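PDB 7DVI: AOC_like domain-containing protein from Frankia sp. Cc1.17, which catalyses exo-selective intermolecular Diels-Alder reactions on non-natural substrates and has an allene oxide cyclase-like beta-barrel fold. Local coordinates for residues A[90-94]-A[95-99]. Sequence-based numbering, arbitrary orientation.
Sequences LFLRD and GIIHA. With EDO (1,2-ethanediol), chain I; EDO (1,2-ethanediol), chain H.
Leu90 and Ile97 face each other as a hydrogen-bonded antiparallel pair, with both side chains on the buried face of the sheet. Leu90 N gives a nearly straight bond to Ile97 O (2.8 Å, 168° at the hydrogen), and Ile97 N returns one to Leu90 O. Leu90 CD1 meets Ile97 CG2 at 4.0 Å and also reaches Ala99 CB. Leu92 CD1 touches Ile97 CD1, and Ile147 of strand 143-150 packs on both residues. The two segments form the end of a beta hairpin in the eight-stranded antiparallel barrel of the allene oxide cyclase-like fold. A type I turn from Leu92 to Gly95 reverses the chain. Leu92 N still bonds Gly95 O at 2.8 Å, but the return bond from Gly95 N to Leu92 O is long, 3.3 Å, with the donor above the carbonyl plane. The other face is more open. There Ile96, its CG1 anti to the carbonyl carbon (chi1 -62°), lays CD1 obliquely by the Phe91 ring, 3.7 Å from Phe91 CD1. Cutting Ile96 back to an alanine removes CG1, CG2 and CD1 and would probably cost the exposed Phe91 ring its apolar cover from this strand, leaving it freer to turn with Ile66 still beside it. An ethanediol, probably from crystallisation, bonds to Leu92 O beside Phe91. A second binds Asp94 OD2, a carboxylate oxygen also held by His25, while Tyr125 holds OD1.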
loop_
_atom_site.group_PDB
_atom_site.type_symbol
_atom_site.label_atom_id
_atom_site.label_comp_id
_atom_site.label_asym_id
_atom_site.label_seq_id
_atom_site.Cartn_x
_atom_site.Cartn_y
_atom_site.Cartn_z
ATOM N N LEU A 90 -9.169 13.904 -0.095
ATOM C CA LEU A 90 -8.765 15.285 -0.452
ATOM C C LEU A 90 -9.759 15.823 -1.488
ATOM O O LEU A 90 -10.022 15.117 -2.503
ATOM C CB LEU A 90 -7.336 15.244 -0.972
ATOM C CG LEU A 90 -6.320 14.658 0.021
ATOM C CD1 LEU A 90 -5.980 13.214 -0.332
ATOM C CD2 LEU A 90 -5.045 15.487 0.068
ATOM N N PHE A 91 -10.409 16.927 -1.133
ATOM C CA PHE A 91 -11.409 17.644 -1.964
ATOM C C PHE A 91 -10.726 18.933 -2.429
ATOM O O PHE A 91 -10.508 19.822 -1.596
ATOM C CB PHE A 91 -12.644 17.869 -1.104
ATOM C CG PHE A 91 -13.367 16.592 -0.780
ATOM C CD1 PHE A 91 -14.342 16.086 -1.625
ATOM C CD2 PHE A 91 -13.035 15.876 0.376
ATOM C CE1 PHE A 91 -15.005 14.906 -1.324
ATOM C CE2 PHE A 91 -13.717 14.717 0.697
ATOM C CZ PHE A 91 -14.676 14.210 -0.166
ATOM N N LEU A 92 -10.178 18.912 -3.626
ATOM C CA LEU A 92 -9.369 20.024 -4.171
ATOM C C LEU A 92 -10.130 20.791 -5.274
ATOM O O LEU A 92 -11.183 20.307 -5.761
ATOM C CB LEU A 92 -8.046 19.471 -4.692
ATOM C CG LEU A 92 -7.321 18.511 -3.750
ATOM C CD1 LEU A 92 -6.022 18.080 -4.332
ATOM C CD2 LEU A 92 -7.081 19.147 -2.394
ATOM N N ARG A 93 -9.626 21.995 -5.600
ATOM C CA ARG A 93 -10.245 22.916 -6.594
ATOM C C ARG A 93 -10.367 22.153 -7.935
ATOM O O ARG A 93 -11.394 22.285 -8.578
ATOM C CB ARG A 93 -9.491 24.263 -6.607
ATOM C CG ARG A 93 -8.041 24.245 -7.101
ATOM C CD ARG A 93 -7.277 25.565 -6.908
ATOM N NE ARG A 93 -5.889 25.516 -7.382
ATOM C CZ ARG A 93 -4.853 26.092 -6.778
ATOM N NH1 ARG A 93 -3.636 25.951 -7.274
ATOM N NH2 ARG A 93 -5.021 26.755 -5.658
ATOM N N ASP A 94 -9.395 21.305 -8.276
ATOM C CA ASP A 94 -9.302 20.609 -9.586
ATOM C C ASP A 94 -9.715 19.116 -9.519
ATOM O O ASP A 94 -9.647 18.439 -10.546
ATOM C CB ASP A 94 -7.901 20.819 -10.145
ATOM C CG ASP A 94 -6.777 20.281 -9.259
ATOM O OD1 ASP A 94 -7.058 19.758 -8.141
ATOM O OD2 ASP A 94 -5.639 20.388 -9.682
ATOM N N GLY A 95 -10.199 18.591 -8.386
ATOM C CA GLY A 95 -10.694 17.202 -8.337
ATOM C C GLY A 95 -10.598 16.586 -6.936
ATOM O O GLY A 95 -10.446 17.332 -5.945
ATOM N N ILE A 96 -10.861 15.283 -6.861
ATOM C CA ILE A 96 -11.023 14.537 -5.565
ATOM C C ILE A 96 -10.075 13.355 -5.630
ATOM O O ILE A 96 -9.954 12.773 -6.704
ATOM C CB ILE A 96 -12.472 14.103 -5.302
ATOM C CG1 ILE A 96 -13.397 15.324 -5.182
ATOM C CG2 ILE A 96 -12.590 13.207 -4.051
ATOM C CD1 ILE A 96 -14.876 14.974 -5.118
ATOM N N ILE A 97 -9.404 13.068 -4.499
ATOM C CA ILE A 97 -8.375 12.002 -4.368
ATOM C C ILE A 97 -8.671 11.203 -3.082
ATOM O O ILE A 97 -8.996 11.829 -2.041
ATOM C CB ILE A 97 -6.962 12.591 -4.324
ATOM C CG1 ILE A 97 -6.618 13.334 -5.614
ATOM C CG2 ILE A 97 -5.916 11.514 -3.990
ATOM C CD1 ILE A 97 -5.404 14.219 -5.484
ATOM N N HIS A 98 -8.604 9.880 -3.185
ATOM C CA HIS A 98 -8.575 8.984 -2.000
ATOM C C HIS A 98 -7.143 8.517 -1.793
ATOM O O HIS A 98 -6.508 8.042 -2.753
ATOM C CB HIS A 98 -9.558 7.812 -2.114
ATOM C CG HIS A 98 -9.418 6.901 -0.951
ATOM N ND1 HIS A 98 -9.783 7.306 0.296
ATOM C CD2 HIS A 98 -8.816 5.693 -0.819
ATOM C CE1 HIS A 98 -9.482 6.354 1.171
ATOM N NE2 HIS A 98 -8.885 5.350 0.507
ATOM N N ALA A 99 -6.628 8.650 -0.554
ATOM C CA ALA A 99 -5.250 8.239 -0.240
ATOM C C ALA A 99 -5.251 7.452 1.097
ATOM O O ALA A 99 -6.045 7.776 1.991
ATOM C CB ALA A 99 -4.333 9.449 -0.209
HETATM C C1 EDO I . -14.257 19.768 -4.004
HETATM O O1 EDO I . -13.837 18.877 -5.011
HETATM C C2 EDO I . -15.626 19.529 -3.509
HETATM O O2 EDO I . -16.406 18.790 -4.415
HETATM C C1 EDO H . -2.945 22.058 -12.151
HETATM O O1 EDO H . -2.673 23.274 -11.498
HETATM C C2 EDO H . -4.378 21.741 -12.281
HETATM O O2 EDO H . -5.210 22.461 -11.418
#